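Local coordinates for uncharacterized protein (Aeromonas hydrophila J-1, PDB 6R1J) that is the AhlC component of the tripartite alpha-pore-forming toxin AHL, here a soluble form altered in its head, and probably acts in assembling the pore, at residues 49-52 and 53-57; 215-218 and 219-223; 256-259 and 260-264. The protein carries 3 engineered substitutions. All coordinates share one frame; numbering follows the deposited sequence. Where two conformers were deposited one is given.

Interaction 1 of 3, residues 49-52 and 53-57; sequences QTMQ and QQVLA
Q53 N bonds to Q49 O and V55 N to M51 O, two of the i to i+4 pairs that mark residues 49-57 as about two and a half turns of alpha-helix inside helix 28-70. The geometric evidence is a run of four successive backbone hydrogen bonds, completed by Q54 N to T50 O and L56 N to Q52 O. The shortest joins V55 N to M51 O at 2.8 Å, and the N-H of Q53 points almost straight at Q49 O (172°). L56 CG also lies 3.3 Å from Q52 O, the acceptor of its own N-H.

The apolar contact is that of two buried side chains. M51 and V55 lie alongside each other, pointing the same way, with M51 CG 4.1 Å from V55 CG2; the pair faces helix 78-157, where M51 meets T99 and T102 and V55 meets I95.

Polar side chains divide between surface and interior. Q52 is extended, its CG anti to the backbone N (chi1 -177°), and this carries the amide away from its own helix to A265, whose O accepts a hydrogen bond from Q52 NE2. On a more open flank T50 and Q54 run side by side. There the methyl of T50, not its hydroxyl, meets the amide: CG2 lies 3.1 Å from Q54 OE1.

Interaction 2 of 3, residues 215-218 and 219-223; sequences IDRV and SKVGN
The backbone of 215-218 runs without a break into 219-223, both inside helix 163-236, and the angles stay alpha-helical throughout. Four i to i+4 hydrogen bonds tie the segments: S219 N to I215 O at 2.8 Å, then K220 N to D216 O, V221 N to R217 O and G222 N to V218 O. Their straightness varies, from 145° at the hydrogen of K220 to 174° at that of G222, and G222 N lies 3.0 Å from V218 O.

Between side chains the contact is loose, and much of the touching is of beta and gamma carbons on carbonyl oxygens one turn back. S219 CB lies 3.3 Å from I215 O. V221 turns CG2 anti to its carbonyl carbon, beside the backbone N, and this branch comes 3.4 Å from R217 O. The guanidinium of R217 meets the K220 chain obliquely, NE standing 4.3 Å from K220 CD, while the like charges at R217 NE and K220 NZ remain 6.1 Å apart. Each cation has an acceptor of its own: K220 takes the carboxylate of D264, whereas R217 probably bonds to the main-chain O of D264 and makes a salt bridge through NH1 to E184 of the second subunit, another copy of this protein.

In the all-helical bundle, helices 78-157, 5-21, 28-70 and 244-264 all touch this part of helix 163-236. I215 and V218 pack on L103 of helix 78-157, R217 reaches I5 and L6 of helix 5-21, and V221 meets both V55 of helix 28-70 and L261 of helix 244-264.

Interaction 3 of 3, residues 256-259 and 260-264; sequences TEVR and TLQVD. With NA (sodium ion), chain C.
T256 O is gripped by two donors of T260, at 2.8 Å from OG1 and 2.9 Å from the backbone N. They arrive from opposite faces of the carbonyl plane, the hydroxyl tilted 33° from it. T256 O is thus a bifurcated acceptor, in helix 244-264 and close to its C-terminal end. The arrangement depends on the T260 torsion: OG1 stands beside its own backbone N (chi1 -58°), which brings the hydroxyl back to the carbonyl one turn earlier. This intrahelical grip lies at the interface with the second subunit, another copy of this protein, where T260 OG1 is also hydrogen-bonded to Q177 and E257 is salt-bridged to K152 of that subunit.

The following three residues continue the i to i+4 pattern, with L261 N on E257 O, Q262 N on V258 O at a longer 3.3 Å, and V263 N on R259 O.

R259 and Q262 extend alongside each other in the same direction, their guanidinium and amide planes only 16° apart. The amide end of Q262 lies against the base of the arginine chain, OE1 3.7 Å from R259 CG, short of the guanidinium. Their polar ends converge on E63 of helix 28-70: R259 NE makes a salt bridge to OE1, and Q262 NE2 a hydrogen bond to OE2.

At the last residue of the helix, D264 binds a sodium ion that T224 of helix 163-236 also ligates. The approach of T260 to the ion is through its methyl, CG2 at 3.9 Å, whereas D264 OD2 coordinates the sodium at 2.4 Å.

The three contacts come in series along the chain, on helices 28-70, 163-236 and 244-264, yet their centres lie only about 12 to 13 Å apart, so they sit together in one region of the helical bundle. Interaction 1 meets interaction 2 through apolar groups, with M51 SD 4.2 Å from V218 CG1, and interaction 3 through L56 CD2, 3.9 Å from Q262 CA. Interactions 2 and 3 are joined by charge: K220 NZ makes a salt bridge of 2.7 Å to D264 OD2, the oxygen that also binds sodium. The C-terminal end of helix 244-264 is thereby fastened to helix 163-236 beside the ion, with residues of interactions 2 and 3 also contacting the second subunit.

Interaction 1 of 3, residues 49-52 and 53-57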
ATOM      1  N   GLN A  49      -5.762   4.933 -31.678  1.00 35.21           N
ATOM      2  CA  GLN A  49      -5.910   6.332 -32.176  1.00 41.13           C
ATOM      3  C   GLN A  49      -6.565   6.310 -33.575  1.00 40.88           C
ATOM      4  O   GLN A  49      -7.451   7.106 -33.808  1.00 40.46           O
ATOM      5  CB  GLN A  49      -4.574   7.059 -32.143  1.00 44.30           C
ATOM      6  CG  GLN A  49      -4.084   7.319 -30.722  1.00 43.61           C
ATOM      7  CD  GLN A  49      -2.601   7.562 -30.663  1.00 45.62           C
ATOM      8  OE1 GLN A  49      -1.840   6.933 -31.407  1.00 44.17           O
ATOM      9  NE2 GLN A  49      -2.188   8.465 -29.779  1.00 43.67           N
ATOM     10  N   THR A  50      -6.205   5.372 -34.452  1.00 40.28           N
ATOM     11  CA  THR A  50      -6.827   5.212 -35.780  1.00 41.33           C
ATOM     12  C   THR A  50      -8.325   4.919 -35.599  1.00 42.98           C
ATOM     13  O   THR A  50      -9.153   5.562 -36.271  1.00 39.41           O
ATOM     14  CB  THR A  50      -6.091   4.151 -36.616  1.00 43.65           C
ATOM     15  OG1 THR A  50      -4.816   4.718 -36.893  1.00 47.58           O
ATOM     16  CG2 THR A  50      -6.776   3.793 -37.918  1.00 44.67           C
ATOM     17  N   MET A  51      -8.672   4.022 -34.686  1.00 38.21           N
ATOM     18  CA  MET A  51     -10.069   3.621 -34.457  1.00 37.51           C
ATOM     19  C   MET A  51     -10.876   4.843 -34.035  1.00 33.47           C
ATOM     20  O   MET A  51     -12.000   5.006 -34.550  1.00 37.78           O
ATOM     21  CB  MET A  51     -10.190   2.537 -33.396  1.00 39.10           C
ATOM     22  CG  MET A  51     -11.606   2.295 -33.009  1.00 42.97           C
ATOM     23  SD  MET A  51     -11.827   1.785 -31.318  1.00 49.30           S
ATOM     24  CE  MET A  51     -11.527   3.353 -30.512  1.00 54.14           C
ATOM     25  N   GLN A  52     -10.337   5.623 -33.111  1.00 35.55           N
ATOM     26  CA  GLN A  52     -10.940   6.886 -32.612  1.00 36.09           C
ATOM     27  C   GLN A  52     -11.211   7.846 -33.792  1.00 37.10           C
ATOM     28  O   GLN A  52     -12.315   8.345 -33.894  1.00 35.73           O
ATOM     29  CB  GLN A  52      -9.994   7.545 -31.618  1.00 39.11           C
ATOM     30  CG  GLN A  52     -10.536   8.807 -30.977  1.00 40.13           C
ATOM     31  CD  GLN A  52      -9.564   9.330 -29.944  1.00 46.67           C
ATOM     32  OE1 GLN A  52      -8.376   9.016 -29.989  1.00 46.63           O
ATOM     33  NE2 GLN A  52     -10.061  10.124 -29.000  1.00 43.26           N
ATOM     34  N   GLN A  53     -10.213   8.129 -34.619  1.00 41.28           N
ATOM     35  CA  GLN A  53     -10.346   9.005 -35.815  1.00 47.40           C
ATOM     36  C   GLN A  53     -11.442   8.461 -36.739  1.00 44.29           C
ATOM     37  O   GLN A  53     -12.272   9.274 -37.181  1.00 41.00           O
ATOM     38  CB  GLN A  53      -8.986   9.160 -36.503  1.00 54.21           C
ATOM     39  CG  GLN A  53      -8.062  10.092 -35.734  1.00 65.24           C
ATOM     40  CD  GLN A  53      -6.596  10.051 -36.112  1.00 77.43           C
ATOM     41  OE1 GLN A  53      -6.134   9.228 -36.908  1.00 85.61           O
ATOM     42  NE2 GLN A  53      -5.834  10.948 -35.505  1.00 80.56           N
ATOM     43  N   GLN A  54     -11.508   7.140 -36.960  1.00 40.62           N
ATOM     44  CA  GLN A  54     -12.480   6.518 -37.903  1.00 41.63           C
ATOM     45  C   GLN A  54     -13.898   6.574 -37.318  1.00 42.34           C
ATOM     46  O   GLN A  54     -14.860   6.828 -38.075  1.00 35.57           O
ATOM     47  CB  GLN A  54     -12.042   5.100 -38.288  1.00 43.71           C
ATOM     48  CG  GLN A  54     -10.808   5.109 -39.175  1.00 47.02           C
ATOM     49  CD  GLN A  54     -10.409   3.747 -39.667  1.00 49.37           C
ATOM     50  OE1 GLN A  54      -9.234   3.434 -39.809  1.00 64.19           O
ATOM     51  NE2 GLN A  54     -11.389   2.913 -39.913  1.00 52.43           N
ATOM     52  N   VAL A  55     -14.041   6.343 -36.020  1.00 37.75           N
ATOM     53  CA  VAL A  55     -15.370   6.433 -35.352  1.00 35.01           C
ATOM     54  C   VAL A  55     -15.894   7.871 -35.463  1.00 34.91           C
ATOM     55  O   VAL A  55     -17.048   8.017 -35.763  1.00 36.88           O
ATOM     56  CB  VAL A  55     -15.284   5.978 -33.898  1.00 36.41           C
ATOM     57  CG1 VAL A  55     -16.522   6.365 -33.109  1.00 38.91           C
ATOM     58  CG2 VAL A  55     -15.017   4.482 -33.834  1.00 38.45           C
ATOM     59  N   LEU A  56     -15.057   8.876 -35.233  1.00 36.18           N
ATOM     60  CA  LEU A  56     -15.486  10.299 -35.265  1.00 43.34           C
ATOM     61  C   LEU A  56     -15.863  10.710 -36.701  1.00 40.50           C
ATOM     62  O   LEU A  56     -16.909  11.357 -36.861  1.00 41.51           O
ATOM     63  CB  LEU A  56     -14.355  11.152 -34.710  1.00 39.90           C
ATOM     64  CG  LEU A  56     -14.118  10.992 -33.207  1.00 41.47           C
ATOM     65  CD1 LEU A  56     -12.920  11.821 -32.768  1.00 40.82           C
ATOM     66  CD2 LEU A  56     -15.353  11.370 -32.401  1.00 40.35           C
ATOM     67  N   ALA A  57     -15.073  10.293 -37.694  1.00 38.99           N
ATOM     68  CA  ALA A  57     -15.293  10.561 -39.139  1.00 39.46           C
ATOM     69  C   ALA A  57     -16.626   9.943 -39.532  1.00 41.21           C
ATOM     70  O   ALA A  57     -17.479  10.648 -40.069  1.00 42.74           O
ATOM     71  CB  ALA A  57     -14.151  10.032 -39.966  1.00 42.86           C
TER

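Interaction 2 of 3, residues 215-218 and 219-223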
ATOM      1  N   ILE A 215     -10.004   0.136 -22.238  1.00 32.63           N
ATOM      2  CA  ILE A 215     -10.857  -1.013 -22.662  1.00 30.52           C
ATOM      3  C   ILE A 215     -12.327  -0.704 -22.383  1.00 29.16           C
ATOM      4  O   ILE A 215     -13.161  -1.017 -23.218  1.00 29.45           O
ATOM      5  CB  ILE A 215     -10.350  -2.286 -21.963  1.00 33.23           C
ATOM      6  CG1 ILE A 215      -9.043  -2.744 -22.625  1.00 34.50           C
ATOM      7  CG2 ILE A 215     -11.397  -3.388 -21.926  1.00 33.54           C
ATOM      8  CD1 ILE A 215      -8.285  -3.799 -21.793  1.00 36.46           C
ATOM      9  N   ASP A 216     -12.650  -0.172 -21.196  1.00 31.09           N
ATOM     10  CA  ASP A 216     -14.058   0.143 -20.857  1.00 31.50           C
ATOM     11  C   ASP A 216     -14.616   1.178 -21.871  1.00 29.25           C
ATOM     12  O   ASP A 216     -15.748   1.045 -22.257  1.00 31.74           O
ATOM     13  CB  ASP A 216     -14.201   0.640 -19.418  1.00 32.64           C
ATOM     14  CG  ASP A 216     -13.886  -0.390 -18.336  1.00 37.98           C
ATOM     15  OD1 ASP A 216     -13.833  -1.622 -18.651  1.00 41.67           O
ATOM     16  OD2 ASP A 216     -13.641   0.052 -17.212  1.00 41.32           O
ATOM     17  N   ARG A 217     -13.809   2.112 -22.329  1.00 31.34           N
ATOM     18  CA  ARG A 217     -14.283   3.177 -23.259  1.00 32.97           C
ATOM     19  C   ARG A 217     -14.397   2.592 -24.663  1.00 33.48           C
ATOM     20  O   ARG A 217     -15.374   2.887 -25.338  1.00 31.56           O
ATOM     21  CB  ARG A 217     -13.344   4.384 -23.270  1.00 32.00           C
ATOM     22  CG  ARG A 217     -13.799   5.503 -24.200  1.00 35.06           C
ATOM     23  CD  ARG A 217     -15.272   5.881 -24.027  1.00 35.02           C
ATOM     24  NE  ARG A 217     -15.587   6.288 -22.658  1.00 36.74           N
ATOM     25  CZ  ARG A 217     -15.627   7.560 -22.196  1.00 41.02           C
ATOM     26  NH1 ARG A 217     -15.929   7.789 -20.934  1.00 35.63           N
ATOM     27  NH2 ARG A 217     -15.416   8.596 -22.988  1.00 37.36           N
ATOM     28  N   VAL A 218     -13.456   1.727 -25.071  1.00 32.69           N
ATOM     29  CA  VAL A 218     -13.587   1.045 -26.380  1.00 30.28           C
ATOM     30  C   VAL A 218     -14.845   0.199 -26.343  1.00 32.23           C
ATOM     31  O   VAL A 218     -15.624   0.168 -27.329  1.00 32.34           O
ATOM     32  CB  VAL A 218     -12.351   0.213 -26.737  1.00 30.01           C
ATOM     33  CG1 VAL A 218     -12.615  -0.598 -27.978  1.00 38.23           C
ATOM     34  CG2 VAL A 218     -11.141   1.101 -26.936  1.00 31.86           C
ATOM     35  N   SER A 219     -15.077  -0.486 -25.228  1.00 31.68           N
ATOM     36  CA  SER A 219     -16.252  -1.358 -25.108  1.00 30.95           C
ATOM     37  C   SER A 219     -17.523  -0.479 -25.147  1.00 37.05           C
ATOM     38  O   SER A 219     -18.506  -0.866 -25.816  1.00 33.16           O
ATOM     39  CB  SER A 219     -16.172  -2.217 -23.860  1.00 33.78           C
ATOM     40  OG  SER A 219     -17.395  -2.868 -23.655  1.00 36.53           O
ATOM     41  N   LYS A 220     -17.500   0.685 -24.502  1.00 32.55           N
ATOM     42  CA  LYS A 220     -18.689   1.601 -24.481  1.00 32.05           C
ATOM     43  C   LYS A 220     -18.958   2.041 -25.920  1.00 30.54           C
ATOM     44  O   LYS A 220     -20.085   1.937 -26.363  1.00 34.23           O
ATOM     45  CB  LYS A 220     -18.443   2.756 -23.502  1.00 36.15           C
ATOM     46  CG  LYS A 220     -19.669   3.636 -23.287  1.00 40.86           C
ATOM     47  CD  LYS A 220     -19.518   4.720 -22.241  1.00 46.68           C
ATOM     48  CE  LYS A 220     -20.876   5.339 -21.899  1.00 53.61           C
ATOM     49  NZ  LYS A 220     -21.632   5.764 -23.115  1.00 49.60           N
ATOM     50  N   VAL A 221     -17.912   2.348 -26.683  1.00 33.76           N
ATOM     51  CA  VAL A 221     -18.045   2.774 -28.102  1.00 31.93           C
ATOM     52  C   VAL A 221     -18.715   1.653 -28.912  1.00 36.66           C
ATOM     53  O   VAL A 221     -19.647   1.945 -29.688  1.00 31.99           O
ATOM     54  CB  VAL A 221     -16.693   3.242 -28.654  1.00 33.54           C
ATOM     55  CG1 VAL A 221     -16.650   3.217 -30.160  1.00 37.99           C
ATOM     56  CG2 VAL A 221     -16.325   4.621 -28.105  1.00 34.67           C
ATOM     57  N   GLY A 222     -18.233   0.416 -28.801  1.00 36.74           N
ATOM     58  CA  GLY A 222     -18.877  -0.757 -29.417  1.00 34.63           C
ATOM     59  C   GLY A 222     -20.333  -0.913 -29.009  1.00 35.18           C
ATOM     60  O   GLY A 222     -21.163  -1.167 -29.896  1.00 37.93           O
ATOM     61  N   ASN A 223     -20.671  -0.737 -27.736  1.00 35.06           N
ATOM     62  CA  ASN A 223     -22.074  -0.876 -27.255  0.50 36.50           C
ATOM     63  C   ASN A 223     -22.944   0.191 -27.959  1.00 39.47           C
ATOM     64  O   ASN A 223     -24.050  -0.134 -28.439  1.00 35.96           O
ATOM     65  CB  ASN A 223     -22.186  -0.780 -25.726  0.50 36.55           C
ATOM     66  CG  ASN A 223     -21.490  -1.901 -24.968  0.50 41.18           C
ATOM     67  OD1 ASN A 223     -21.267  -2.987 -25.505  0.50 40.96           O
ATOM     68  ND2 ASN A 223     -21.129  -1.648 -23.718  0.50 32.28           N
TER

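Interaction 3 of 3, residues 256-259 and 260-264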
ATOM      1  N   THR A 256     -29.305  10.309 -31.463  1.00 31.23           N
ATOM      2  CA  THR A 256     -28.805  10.357 -30.058  1.00 35.19           C
ATOM      3  C   THR A 256     -27.578   9.447 -29.918  1.00 33.95           C
ATOM      4  O   THR A 256     -26.610   9.843 -29.211  1.00 30.42           O
ATOM      5  CB  THR A 256     -29.852  10.015 -28.983  1.00 40.14           C
ATOM      6  OG1 THR A 256     -30.171   8.620 -28.977  1.00 35.78           O
ATOM      7  CG2 THR A 256     -31.119  10.841 -29.099  1.00 39.72           C
ATOM      8  N   GLU A 257     -27.565   8.288 -30.582  1.00 34.01           N
ATOM      9  CA  GLU A 257     -26.450   7.309 -30.428  1.00 33.74           C
ATOM     10  C   GLU A 257     -25.246   7.871 -31.166  1.00 33.46           C
ATOM     11  O   GLU A 257     -24.129   7.797 -30.619  1.00 30.29           O
ATOM     12  CB  GLU A 257     -26.858   5.900 -30.899  1.00 35.80           C
ATOM     13  CG  GLU A 257     -28.066   5.335 -30.152  1.00 36.26           C
ATOM     14  CD  GLU A 257     -27.864   5.105 -28.658  1.00 39.80           C
ATOM     15  OE1 GLU A 257     -26.730   5.229 -28.184  1.00 39.19           O
ATOM     16  OE2 GLU A 257     -28.849   4.854 -27.955  1.00 34.47           O
ATOM     17  N   VAL A 258     -25.451   8.426 -32.371  1.00 33.65           N
ATOM     18  CA  VAL A 258     -24.347   9.049 -33.148  1.00 34.07           C
ATOM     19  C   VAL A 258     -23.692  10.127 -32.293  1.00 35.36           C
ATOM     20  O   VAL A 258     -22.474  10.184 -32.268  1.00 34.12           O
ATOM     21  CB  VAL A 258     -24.812   9.645 -34.484  1.00 38.80           C
ATOM     22  CG1 VAL A 258     -23.723  10.497 -35.119  1.00 42.98           C
ATOM     23  CG2 VAL A 258     -25.246   8.550 -35.424  1.00 40.90           C
ATOM     24  N   ARG A 259     -24.483  10.973 -31.639  1.00 33.00           N
ATOM     25  CA  ARG A 259     -23.928  12.069 -30.794  1.00 32.97           C
ATOM     26  C   ARG A 259     -23.247  11.469 -29.560  1.00 33.14           C
ATOM     27  O   ARG A 259     -22.267  12.040 -29.076  1.00 33.37           O
ATOM     28  CB  ARG A 259     -25.049  13.050 -30.443  1.00 34.73           C
ATOM     29  CG  ARG A 259     -25.427  13.833 -31.690  1.00 36.54           C
ATOM     30  CD  ARG A 259     -26.421  14.946 -31.510  1.00 43.61           C
ATOM     31  NE  ARG A 259     -26.439  15.668 -32.786  1.00 42.78           N
ATOM     32  CZ  ARG A 259     -27.488  16.317 -33.228  1.00 43.16           C
ATOM     33  NH1 ARG A 259     -28.580  16.283 -32.503  1.00 42.55           N
ATOM     34  NH2 ARG A 259     -27.463  16.947 -34.389  1.00 43.00           N
ATOM     35  N   THR A 260     -23.769  10.376 -29.019  1.00 35.36           N
ATOM     36  CA  THR A 260     -23.079   9.659 -27.919  1.00 29.50           C
ATOM     37  C   THR A 260     -21.684   9.267 -28.397  1.00 27.81           C
ATOM     38  O   THR A 260     -20.731   9.481 -27.665  1.00 34.91           O
ATOM     39  CB  THR A 260     -23.939   8.529 -27.357  1.00 34.30           C
ATOM     40  OG1 THR A 260     -25.146   9.161 -26.932  1.00 36.93           O
ATOM     41  CG2 THR A 260     -23.289   7.827 -26.173  1.00 36.03           C
ATOM     42  N   LEU A 261     -21.522   8.685 -29.579  1.00 32.32           N
ATOM     43  CA  LEU A 261     -20.167   8.285 -30.047  1.00 33.45           C
ATOM     44  C   LEU A 261     -19.213   9.480 -30.052  1.00 39.12           C
ATOM     45  O   LEU A 261     -18.004   9.331 -29.720  1.00 34.56           O
ATOM     46  CB  LEU A 261     -20.262   7.792 -31.483  1.00 34.14           C
ATOM     47  CG  LEU A 261     -20.847   6.426 -31.715  1.00 35.90           C
ATOM     48  CD1 LEU A 261     -20.980   6.196 -33.209  1.00 34.56           C
ATOM     49  CD2 LEU A 261     -19.996   5.339 -31.060  1.00 38.31           C
ATOM     50  N   GLN A 262     -19.708  10.621 -30.533  1.00 33.46           N
ATOM     51  CA  GLN A 262     -18.857  11.833 -30.703  1.00 38.55           C
ATOM     52  C   GLN A 262     -18.389  12.267 -29.330  1.00 34.54           C
ATOM     53  O   GLN A 262     -17.262  12.726 -29.220  1.00 43.00           O
ATOM     54  CB  GLN A 262     -19.601  12.965 -31.418  1.00 35.94           C
ATOM     55  CG  GLN A 262     -20.054  12.542 -32.791  1.00 35.06           C
ATOM     56  CD  GLN A 262     -20.935  13.577 -33.459  1.00 43.46           C
ATOM     57  OE1 GLN A 262     -21.946  14.031 -32.916  1.00 40.47           O
ATOM     58  NE2 GLN A 262     -20.537  13.947 -34.660  1.00 36.80           N
ATOM     59  N   VAL A 263     -19.231  12.115 -28.321  1.00 36.51           N
ATOM     60  CA  VAL A 263     -18.819  12.507 -26.955  1.00 38.88           C
ATOM     61  C   VAL A 263     -17.802  11.479 -26.461  1.00 40.32           C
ATOM     62  O   VAL A 263     -16.762  11.880 -26.001  1.00 39.40           O
ATOM     63  CB  VAL A 263     -20.022  12.620 -26.003  1.00 39.85           C
ATOM     64  CG1 VAL A 263     -19.568  12.774 -24.569  1.00 44.55           C
ATOM     65  CG2 VAL A 263     -20.943  13.766 -26.381  1.00 42.24           C
ATOM     66  N   ASP A 264     -18.119  10.190 -26.572  1.00 39.92           N
ATOM     67  CA  ASP A 264     -17.305   9.097 -25.987  1.00 42.55           C
ATOM     68  C   ASP A 264     -15.938   8.971 -26.670  1.00 41.11           C
ATOM     69  O   ASP A 264     -14.951   8.690 -25.960  1.00 41.32           O
ATOM     70  CB  ASP A 264     -18.113   7.798 -25.993  1.00 43.95           C
ATOM     71  CG  ASP A 264     -19.241   7.835 -24.963  1.00 44.96           C
ATOM     72  OD1 ASP A 264     -19.311   8.807 -24.154  1.00 51.60           O
ATOM     73  OD2 ASP A 264     -20.048   6.905 -24.950  1.00 39.38           O
TER
HETATM   74 NA    NA C 301     -20.130   5.708 -26.997  1.00 52.40          NA